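Local coordinates for phosphate binding protein (Planctomyces limnophilus, PDB 4JWO), which probably binds phosphate and takes part in its transport across the cytoplasmic membrane, as a periplasmic-type binding protein of the PstS family, at residues A151-F154 / A155-M158; F200-F203 / T204-N208; N221-D224 / N225-V228; I304-L308 / S309-D313. All coordinates share one frame; numbering follows the deposited sequence.

Interaction 1. Residues A151-F154 / A155-M158; sequences ANTF and AECM
Asn-152 and Ala-155 meet in a tight side-chain-to-backbone turn, within the loop that leads from strand 134-148 into the short strand 157-159. OD1 of Asn-152 takes two backbone N-H groups. Phe-154 N donates to OD1 of Asn-152 over 3.1 Å, nearly along the C=O axis, which makes an Asx turn. Ala-155 N donates to OD1 of Asn-152 over 2.9 Å, tilted 26° from the carbonyl plane. The first torsion of Asn-152 (chi1 -175°) sets CG anti to the backbone N and brings OD1 within reach of both N-H groups. The ring of Phe-154 lies under the amide oxygen, with OD1 of Asn-152 3.2 Å above the ring plane, over its centre, while CD1 of Phe-154 touches CB of Ala-155 at 3.9 Å. Thr-153 and Glu-156 run side by side, OE2 of Glu-156 coming 3.6 Å from CA of Thr-153, but the charge of that carboxylate is met by Lys-254. Two waters bridge the turn to the residues that follow. One donates to Thr-153 O and accepts from Glu-156 N; the next links Phe-154 O to Cys-157 N in the same way. Trp-176 and Trp-183 each pack edge-to-face with Phe-154, and Cys-157 forms a disulfide with Cys-266. Glu-156 and Met-158 pair with strand 254-259, while the selenomethionine side chain of Met-158 reaches Leu-163 and Ile-166 of helix 160-167.

Interaction 2. Residues F200-F203 / T204-N208; sequences FDYF and TEVIN
Thr-204 reaches back one helical turn to Phe-200 with both of its branches. CB of Thr-204 lies 3.4 Å from Phe-200 O. From there OG1 of Thr-204 turns between the backbone N and the carbonyl carbon (chi1 63°) and donates to Phe-200 O over 2.8 Å. The oxygen is thus gripped twice, since Thr-204 N also bonds it, the regular helical bond being joined by a hydroxyl tilted 33° from the carbonyl plane. The other branch ends in CG2 of Thr-204, which sits 3.8 Å from the centroid of the Phe-200 ring and almost on its normal, a CH-pi contact over the face. The same i to i+4 pairing recurs three residues on: CG1 of Ile-207 stands 3.8 Å from the centroid of the Phe-203 ring, again over a face. Tyr-202 is met differently, for CG1 of Val-206 comes to the ring edge, near its plane, 3.7 Å from CE1 of Tyr-202. The hydroxyl of Tyr-202 is held by Pro-281 O, and its ring makes a cation-pi contact with Arg-284; Arg-284 also forms a salt bridge with Glu-205. Helix 198-208 is the connection in the beta-alpha-beta unit between strands 189-192 and 219-220. Tyr-202 and Phe-203 lean on strand 134-148, Phe-203 stacks with Tyr-240 of strand 237-242, and Ile-207 packs against Val-160 and Leu-163 of helix 160-167.

Interaction 3. Residues N221-D224 / N225-V228; sequences NSND and NILV. With SO4 (sulfate ion), chain C.
Asn-223 accepts from Asn-225 N through OD1 over 2.9 Å, the donor tilted 29° from the carbonyl plane, and so caps the first turn of helix 224-233. With chi1 at -175°, the Asn-223 side chain extends away from its own N-H, which brings OD1 to the N-H of Asn-225. The backbone O of Asn-223 takes further donors, but both bonds are weak: Ile-226 N at 3.0 Å, with a bent angle of 132°, and Leu-227 N at 3.4 Å. The first sound helical bond follows one step later, from Val-228 N to Asp-224 O over 2.9 Å. Upstream, Asn-221 closes an Asx turn, its OD1 accepting from Asn-223 N at 2.8 Å in the carbonyl plane, on a lone pair. An Asx turn thus leads directly into an Asn N-cap, one side-chain oxygen serving the N-H of the capping residue and the next serving the helix. Between them, Ser-222 gives both its donors to a sulfate, probably from the crystallisation liquor: Ser-222 N bonds O2, and Ser-222 OG bonds O4 over 2.7 Å. Apolar branches fill in beside the polar network. CD1 of Ile-226 lies across the Asn-221 amide, 3.8 Å from OD1 of Asn-221. CG1 of Ile-226 passes the Asn-223 amide, Asn-223 and Ile-226 crossing at about a right angle. CD2 of Leu-227 packs against CB of Asn-221, and CD1 of Leu-227 meets OD1 of Asp-224 at 3.6 Å. Asp-224, Leu-227 and Val-228 all touch Phe-241 on strand 237-242, and the backbone of Asn-221 bonds Gly-192 of strand 189-192.

Interaction 4. Residues I304-L308 / S309-D313; sequences IKFLL and SEKGD
Phe-306 O and Ser-309 are joined by two hydrogen bonds where helix 298-308 gives way to helix 310-318. The hydroxyl OG of Ser-309 donates to Phe-306 O over 2.5 Å, and Ser-309 N reaches the same oxygen over 3.2 Å; both arrive from one face of the carbonyl plane, the N standing well above it. OG of Ser-309 is placed for this by its first torsion (chi1 65°), between the backbone N and the carbonyl carbon, and it also accepts a weak bond from Gly-312 N at 3.3 Å. One hydroxyl therefore ties the end region of one helix to the first turn of the next. A second tie is of the CA-H...O kind: Gly-312 CA approaches Leu-307 O at 3.4 Å. Water makes a third link, donating to both Leu-308 O and OD1 of Asp-313. Among apolar contacts, the Phe-306 ring meets the methylenes of Lys-311, the side chains crossed at about a right angle. CE1 of Phe-306 lies 3.8 Å from CB of Lys-311 and as far from CD of Lys-311. Phe-306 and Leu-307 also pack on helix 72-85, and Leu-308 on helix 326-340. The arrangement is a helix-to-helix junction with Ser-309 at the N-cap of helix 310-318, its capping bond from Gly-312 N weak.

Overall arrangement
All four contacts are local and follow one another along the chain in numerical order, within the PBP superfamily domain. Interactions 1, 2 and 3 gather in one part of the molecule, their centres about 18 to 21 Å apart. Interaction 4 stands apart, its centre about 28 Å from that of interaction 2; interactions 1 and 4 lie on opposite sides of the chain's centre, about 40 Å apart between centres. Strand 219-220 leads from the helix of interaction 2 to the cap of interaction 3. The separation is consistent with the two-lobed periplasmic binding protein fold, interactions 1 to 3 in one lobe and interaction 4 in the other, strand 134-148 running between them and touching both helices 198-208 and 298-308.

Interaction 1. Residues A151-F154 / A155-M158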
loop_
_atom_site.group_PDB
_atom_site.type_symbol
_atom_site.label_atom_id
_atom_site.label_comp_id
_atom_site.label_asym_id
_atom_site.label_seq_id
_atom_site.Cartn_x
_atom_site.Cartn_y
_atom_site.Cartn_z
ATOM N N ALA A 151 12.188 10.226 -22.491
ATOM C CA ALA A 151 12.154 11.230 -23.561
ATOM C C ALA A 151 11.059 12.278 -23.347
ATOM O O ALA A 151 11.027 13.295 -24.036
ATOM C CB ALA A 151 11.987 10.572 -24.913
ATOM N N ASN A 152 10.163 12.025 -22.399
ATOM C CA ASN A 152 9.102 12.969 -22.037
ATOM C C ASN A 152 9.668 14.035 -21.100
ATOM O O ASN A 152 10.037 13.733 -19.968
ATOM C CB ASN A 152 7.972 12.192 -21.339
ATOM C CG ASN A 152 6.755 13.050 -21.019
ATOM O OD1 ASN A 152 6.864 14.253 -20.775
ATOM N ND2 ASN A 152 5.582 12.419 -21.002
ATOM N N THR A 153 9.740 15.282 -21.565
ATOM C CA THR A 153 10.272 16.350 -20.723
ATOM C C THR A 153 9.215 17.371 -20.325
ATOM O O THR A 153 9.532 18.385 -19.692
ATOM C CB THR A 153 11.430 17.087 -21.407
ATOM O OG1 THR A 153 10.984 17.561 -22.676
ATOM C CG2 THR A 153 12.627 16.148 -21.593
ATOM N N PHE A 154 7.965 17.105 -20.691
ATOM C CA PHE A 154 6.886 18.047 -20.412
ATOM C C PHE A 154 6.014 17.638 -19.228
ATOM O O PHE A 154 5.382 18.496 -18.604
ATOM C CB PHE A 154 6.014 18.283 -21.662
ATOM C CG PHE A 154 5.345 17.040 -22.177
ATOM C CD1 PHE A 154 4.123 16.629 -21.667
ATOM C CD2 PHE A 154 5.957 16.262 -23.150
ATOM C CE1 PHE A 154 3.517 15.472 -22.122
ATOM C CE2 PHE A 154 5.346 15.108 -23.620
ATOM C CZ PHE A 154 4.129 14.711 -23.100
ATOM N N ALA A 155 5.953 16.341 -18.921
ATOM C CA ALA A 155 5.110 15.866 -17.813
ATOM C C ALA A 155 5.911 15.469 -16.580
ATOM O O ALA A 155 5.512 14.566 -15.835
ATOM C CB ALA A 155 4.221 14.710 -18.267
ATOM N N GLU A 156 7.020 16.154 -16.341
ATOM C CA GLU A 156 7.930 15.780 -15.254
ATOM C C GLU A 156 7.339 15.970 -13.862
ATOM O O GLU A 156 7.752 15.309 -12.905
ATOM C CB GLU A 156 9.273 16.497 -15.392
ATOM C CG GLU A 156 10.012 16.050 -16.642
ATOM C CD GLU A 156 11.404 16.612 -16.722
ATOM O OE1 GLU A 156 11.739 17.466 -15.874
ATOM O OE2 GLU A 156 12.165 16.198 -17.631
ATOM N N CYS A 157 6.385 16.891 -13.754
ATOM C CA CYS A 157 5.627 17.093 -12.522
ATOM C C CYS A 157 4.148 17.100 -12.873
ATOM O O CYS A 157 3.736 17.779 -13.812
ATOM C CB CYS A 157 5.997 18.416 -11.854
ATOM S SG CYS A 157 5.019 18.620 -10.323
HETATM N N MSE A 158 3.349 16.318 -12.145
HETATM C CA MSE A 158 1.915 16.254 -12.411
HETATM C C MSE A 158 1.158 16.358 -11.109
HETATM O O MSE A 158 1.695 16.033 -10.058
HETATM C CB MSE A 158 1.545 14.945 -13.114
HETATM C CG MSE A 158 2.237 14.789 -14.461
HETATM SE SE MSE A 158 1.802 13.148 -15.358
HETATM C CE MSE A 158 -0.071 13.506 -15.733
HETATM O O HOH W 1 8.298 18.822 -17.237
HETATM O O HOH W 2 5.278 18.954 -15.878
#

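Interaction 2. Residues F200-F203 / T204-N208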
loop_
_atom_site.group_PDB
_atom_site.type_symbol
_atom_site.label_atom_id
_atom_site.label_comp_id
_atom_site.label_asym_id
_atom_site.label_seq_id
_atom_site.Cartn_x
_atom_site.Cartn_y
_atom_site.Cartn_z
ATOM N N PHE A 200 -3.422 -1.593 -7.697
ATOM C CA PHE A 200 -4.623 -0.988 -8.275
ATOM C C PHE A 200 -5.472 -0.318 -7.212
ATOM O O PHE A 200 -5.883 0.836 -7.371
ATOM C CB PHE A 200 -5.457 -2.065 -8.979
ATOM C CG PHE A 200 -6.723 -1.555 -9.611
ATOM C CD1 PHE A 200 -6.727 -1.129 -10.933
ATOM C CD2 PHE A 200 -7.909 -1.545 -8.899
ATOM C CE1 PHE A 200 -7.906 -0.687 -11.530
ATOM C CE2 PHE A 200 -9.094 -1.093 -9.489
ATOM C CZ PHE A 200 -9.071 -0.657 -10.810
ATOM N N ASP A 201 -5.754 -1.048 -6.136
ATOM C CA ASP A 201 -6.581 -0.527 -5.047
ATOM C C ASP A 201 -5.998 0.756 -4.466
ATOM O O ASP A 201 -6.727 1.713 -4.209
ATOM C CB ASP A 201 -6.770 -1.578 -3.948
ATOM C CG ASP A 201 -7.735 -2.675 -4.353
ATOM O OD1 ASP A 201 -8.390 -2.534 -5.411
ATOM O OD2 ASP A 201 -7.848 -3.674 -3.604
ATOM N N TYR A 202 -4.682 0.786 -4.265
ATOM C CA TYR A 202 -4.047 1.975 -3.686
ATOM C C TYR A 202 -4.112 3.156 -4.659
ATOM O O TYR A 202 -4.605 4.234 -4.310
ATOM C CB TYR A 202 -2.593 1.637 -3.300
ATOM C CG TYR A 202 -1.795 2.745 -2.630
ATOM C CD1 TYR A 202 -2.390 3.948 -2.246
ATOM C CD2 TYR A 202 -0.436 2.580 -2.385
ATOM C CE1 TYR A 202 -1.645 4.959 -1.640
ATOM C CE2 TYR A 202 0.311 3.582 -1.781
ATOM C CZ TYR A 202 -0.295 4.761 -1.409
ATOM O OH TYR A 202 0.435 5.767 -0.804
ATOM N N PHE A 203 -3.627 2.949 -5.878
ATOM C CA PHE A 203 -3.582 4.031 -6.859
ATOM C C PHE A 203 -4.960 4.612 -7.103
ATOM O O PHE A 203 -5.160 5.826 -7.048
ATOM C CB PHE A 203 -2.995 3.517 -8.168
ATOM C CG PHE A 203 -2.778 4.591 -9.188
ATOM C CD1 PHE A 203 -1.653 5.410 -9.116
ATOM C CD2 PHE A 203 -3.694 4.789 -10.204
ATOM C CE1 PHE A 203 -1.444 6.413 -10.056
ATOM C CE2 PHE A 203 -3.497 5.789 -11.142
ATOM C CZ PHE A 203 -2.363 6.602 -11.062
ATOM N N THR A 204 -5.937 3.748 -7.354
ATOM C CA THR A 204 -7.281 4.251 -7.624
ATOM C C THR A 204 -7.897 4.940 -6.412
ATOM O O THR A 204 -8.580 5.952 -6.567
ATOM C CB THR A 204 -8.228 3.151 -8.162
ATOM O OG1 THR A 204 -8.391 2.130 -7.170
ATOM C CG2 THR A 204 -7.672 2.565 -9.437
ATOM N N GLU A 205 -7.656 4.425 -5.207
ATOM C CA GLU A 205 -8.190 5.053 -3.997
ATOM C C GLU A 205 -7.736 6.507 -3.878
ATOM O O GLU A 205 -8.548 7.407 -3.656
ATOM C CB GLU A 205 -7.746 4.285 -2.740
ATOM C CG GLU A 205 -8.140 4.939 -1.409
ATOM C CD GLU A 205 -7.515 4.234 -0.203
ATOM O OE1 GLU A 205 -7.129 3.048 -0.326
ATOM O OE2 GLU A 205 -7.399 4.867 0.865
ATOM N N VAL A 206 -6.439 6.737 -4.032
ATOM C CA VAL A 206 -5.920 8.066 -3.715
ATOM C C VAL A 206 -5.939 9.017 -4.901
ATOM O O VAL A 206 -5.923 10.236 -4.713
ATOM C CB VAL A 206 -4.532 8.016 -3.043
ATOM C CG1 VAL A 206 -4.613 7.166 -1.768
ATOM C CG2 VAL A 206 -3.469 7.489 -4.007
ATOM N N ILE A 207 -6.027 8.466 -6.105
ATOM C CA ILE A 207 -6.111 9.292 -7.307
ATOM C C ILE A 207 -7.556 9.565 -7.716
ATOM O O ILE A 207 -7.916 10.701 -8.057
ATOM C CB ILE A 207 -5.334 8.670 -8.486
ATOM C CG1 ILE A 207 -3.830 8.599 -8.171
ATOM C CG2 ILE A 207 -5.567 9.466 -9.759
ATOM C CD1 ILE A 207 -3.216 9.941 -7.732
ATOM N N ASN A 208 -8.405 8.535 -7.661
ATOM C CA ASN A 208 -9.790 8.694 -8.089
ATOM C C ASN A 208 -10.797 8.840 -6.961
ATOM O O ASN A 208 -11.860 9.431 -7.141
ATOM C CB ASN A 208 -10.199 7.532 -8.998
ATOM C CG ASN A 208 -9.424 7.512 -10.286
ATOM O OD1 ASN A 208 -8.952 8.548 -10.743
ATOM N ND2 ASN A 208 -9.284 6.334 -10.884
#

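Interaction 3. Residues N221-D224 / N225-V228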
loop_
_atom_site.group_PDB
_atom_site.type_symbol
_atom_site.label_atom_id
_atom_site.label_comp_id
_atom_site.label_asym_id
_atom_site.label_seq_id
_atom_site.Cartn_x
_atom_site.Cartn_y
_atom_site.Cartn_z
ATOM N N ASN A 221 -1.188 -5.288 -16.508
ATOM C CA ASN A 221 -0.490 -6.554 -16.352
ATOM C C ASN A 221 -0.107 -6.800 -14.904
ATOM O O ASN A 221 0.221 -5.868 -14.171
ATOM C CB ASN A 221 0.758 -6.618 -17.247
ATOM C CG ASN A 221 1.139 -8.048 -17.601
ATOM O OD1 ASN A 221 1.635 -8.796 -16.761
ATOM N ND2 ASN A 221 0.882 -8.444 -18.844
ATOM N N SER A 222 -0.160 -8.066 -14.501
ATOM C CA SER A 222 0.249 -8.439 -13.160
ATOM C C SER A 222 1.749 -8.434 -13.011
ATOM O O SER A 222 2.266 -8.381 -11.899
ATOM C CB SER A 222 -0.275 -9.823 -12.797
ATOM O OG SER A 222 0.252 -10.825 -13.659
ATOM N N ASN A 223 2.446 -8.500 -14.143
ATOM C CA ASN A 223 3.901 -8.561 -14.140
ATOM C C ASN A 223 4.445 -7.157 -14.332
ATOM O O ASN A 223 4.379 -6.608 -15.422
ATOM C CB ASN A 223 4.366 -9.481 -15.264
ATOM C CG ASN A 223 5.865 -9.699 -15.265
ATOM O OD1 ASN A 223 6.611 -8.898 -14.698
ATOM N ND2 ASN A 223 6.316 -10.775 -15.912
ATOM N N ASP A 224 4.965 -6.568 -13.263
ATOM C CA ASP A 224 5.404 -5.177 -13.319
ATOM C C ASP A 224 6.596 -5.018 -14.259
ATOM O O ASP A 224 6.864 -3.922 -14.754
ATOM C CB ASP A 224 5.739 -4.646 -11.920
ATOM C CG ASP A 224 4.502 -4.347 -11.086
ATOM O OD1 ASP A 224 3.381 -4.343 -11.627
ATOM O OD2 ASP A 224 4.674 -4.062 -9.881
ATOM N N ASN A 225 7.310 -6.107 -14.523
ATOM C CA ASN A 225 8.442 -6.030 -15.441
ATOM C C ASN A 225 7.972 -5.787 -16.869
ATOM O O ASN A 225 8.680 -5.167 -17.668
ATOM C CB ASN A 225 9.276 -7.315 -15.405
ATOM C CG ASN A 225 9.712 -7.690 -14.007
ATOM O OD1 ASN A 225 9.295 -8.725 -13.466
ATOM N ND2 ASN A 225 10.560 -6.865 -13.417
ATOM N N ILE A 226 6.789 -6.301 -17.194
ATOM C CA ILE A 226 6.170 -6.060 -18.494
ATOM C C ILE A 226 5.710 -4.606 -18.605
ATOM O O ILE A 226 5.843 -3.988 -19.665
ATOM C CB ILE A 226 4.998 -7.052 -18.740
ATOM C CG1 ILE A 226 5.568 -8.459 -18.918
ATOM C CG2 ILE A 226 4.164 -6.636 -19.957
ATOM C CD1 ILE A 226 4.519 -9.522 -19.132
ATOM N N LEU A 227 5.171 -4.058 -17.519
ATOM C CA LEU A 227 4.779 -2.644 -17.509
ATOM C C LEU A 227 5.994 -1.736 -17.690
ATOM O O LEU A 227 5.932 -0.756 -18.439
ATOM C CB LEU A 227 4.044 -2.284 -16.218
ATOM C CG LEU A 227 2.780 -3.088 -15.916
ATOM C CD1 LEU A 227 2.193 -2.596 -14.595
ATOM C CD2 LEU A 227 1.757 -2.951 -17.054
ATOM N N VAL A 228 7.088 -2.051 -16.998
ATOM C CA VAL A 228 8.338 -1.306 -17.166
ATOM C C VAL A 228 8.736 -1.266 -18.632
ATOM O O VAL A 228 9.025 -0.192 -19.168
ATOM C CB VAL A 228 9.488 -1.915 -16.311
ATOM C CG1 VAL A 228 10.849 -1.338 -16.707
ATOM C CG2 VAL A 228 9.215 -1.694 -14.830
HETATM S S SO4 C . -2.242 -11.064 -16.291
HETATM O O1 SO4 C . -2.034 -11.339 -17.712
HETATM O O2 SO4 C . -1.883 -9.688 -15.983
HETATM O O3 SO4 C . -3.664 -11.254 -15.990
HETATM O O4 SO4 C . -1.454 -11.963 -15.437
#

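Interaction 4. Residues I304-L308 / S309-D313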
loop_
_atom_site.group_PDB
_atom_site.type_symbol
_atom_site.label_atom_id
_atom_site.label_comp_id
_atom_site.label_asym_id
_atom_site.label_seq_id
_atom_site.Cartn_x
_atom_site.Cartn_y
_atom_site.Cartn_z
ATOM N N ILE A 304 2.666 -11.260 16.227
ATOM C CA ILE A 304 3.027 -9.850 16.147
ATOM C C ILE A 304 4.533 -9.666 16.326
ATOM O O ILE A 304 5.153 -8.873 15.621
ATOM C CB ILE A 304 2.261 -8.992 17.179
ATOM C CG1 ILE A 304 0.755 -9.058 16.912
ATOM C CG2 ILE A 304 2.734 -7.547 17.124
ATOM C CD1 ILE A 304 0.345 -8.484 15.572
ATOM N N LYS A 305 5.113 -10.415 17.259
ATOM C CA LYS A 305 6.551 -10.352 17.521
ATOM C C LYS A 305 7.397 -10.660 16.282
ATOM O O LYS A 305 8.316 -9.910 15.942
ATOM C CB LYS A 305 6.923 -11.292 18.668
ATOM C CG LYS A 305 8.410 -11.361 18.955
ATOM C CD LYS A 305 8.702 -12.375 20.056
ATOM C CE LYS A 305 10.195 -12.629 20.194
ATOM N NZ LYS A 305 10.497 -13.702 21.185
ATOM N N PHE A 306 7.075 -11.755 15.605
ATOM C CA PHE A 306 7.771 -12.133 14.375
ATOM C C PHE A 306 7.626 -11.050 13.308
ATOM O O PHE A 306 8.572 -10.732 12.584
ATOM C CB PHE A 306 7.227 -13.467 13.857
ATOM C CG PHE A 306 7.886 -13.942 12.593
ATOM C CD1 PHE A 306 9.156 -14.491 12.625
ATOM C CD2 PHE A 306 7.235 -13.841 11.377
ATOM C CE1 PHE A 306 9.769 -14.931 11.462
ATOM C CE2 PHE A 306 7.842 -14.281 10.209
ATOM C CZ PHE A 306 9.111 -14.827 10.257
ATOM N N LEU A 307 6.430 -10.483 13.230
ATOM C CA LEU A 307 6.112 -9.437 12.269
ATOM C C LEU A 307 7.004 -8.202 12.441
ATOM O O LEU A 307 7.434 -7.589 11.461
ATOM C CB LEU A 307 4.631 -9.072 12.415
ATOM C CG LEU A 307 3.981 -8.037 11.506
ATOM C CD1 LEU A 307 4.235 -8.390 10.061
ATOM C CD2 LEU A 307 2.483 -7.970 11.791
ATOM N N LEU A 308 7.298 -7.856 13.690
ATOM C CA LEU A 308 8.072 -6.655 14.005
ATOM C C LEU A 308 9.580 -6.907 14.004
ATOM O O LEU A 308 10.375 -5.972 14.041
ATOM C CB LEU A 308 7.656 -6.104 15.377
ATOM C CG LEU A 308 6.181 -5.747 15.584
ATOM C CD1 LEU A 308 5.951 -5.182 16.979
ATOM C CD2 LEU A 308 5.708 -4.769 14.521
ATOM N N SER A 309 9.969 -8.173 13.973
ATOM C CA SER A 309 11.378 -8.546 14.047
ATOM C C SER A 309 12.110 -8.216 12.755
ATOM O O SER A 309 11.492 -7.820 11.770
ATOM C CB SER A 309 11.514 -10.038 14.335
ATOM O OG SER A 309 11.008 -10.801 13.256
ATOM N N GLU A 310 13.429 -8.393 12.767
ATOM C CA GLU A 310 14.246 -8.171 11.579
ATOM C C GLU A 310 13.827 -9.119 10.456
ATOM O O GLU A 310 13.893 -8.770 9.278
ATOM C CB GLU A 310 15.731 -8.351 11.906
ATOM C CG GLU A 310 16.672 -8.061 10.742
ATOM C CD GLU A 310 16.671 -6.598 10.322
ATOM O OE1 GLU A 310 16.338 -5.725 11.153
ATOM O OE2 GLU A 310 17.012 -6.317 9.153
ATOM N N LYS A 311 13.396 -10.319 10.830
ATOM C CA LYS A 311 12.880 -11.280 9.859
ATOM C C LYS A 311 11.587 -10.773 9.233
ATOM O O LYS A 311 11.328 -11.003 8.052
ATOM C CB LYS A 311 12.637 -12.634 10.512
ATOM C CG LYS A 311 13.906 -13.385 10.842
ATOM C CD LYS A 311 13.593 -14.734 11.466
ATOM C CE LYS A 311 14.859 -15.533 11.718
ATOM N NZ LYS A 311 14.558 -16.815 12.412
ATOM N N GLY A 312 10.777 -10.096 10.039
ATOM C CA GLY A 312 9.555 -9.488 9.549
ATOM C C GLY A 312 9.876 -8.416 8.532
ATOM O O GLY A 312 9.246 -8.346 7.476
ATOM N N ASP A 313 10.868 -7.587 8.850
ATOM C CA ASP A 313 11.296 -6.519 7.951
ATOM C C ASP A 313 11.796 -7.094 6.633
ATOM O O ASP A 313 11.559 -6.525 5.571
ATOM C CB ASP A 313 12.401 -5.676 8.589
ATOM C CG ASP A 313 11.944 -4.954 9.839
ATOM O OD1 ASP A 313 10.732 -4.674 9.973
ATOM O OD2 ASP A 313 12.808 -4.664 10.692
HETATM O O HOH W 3 10.056 -3.695 12.375
#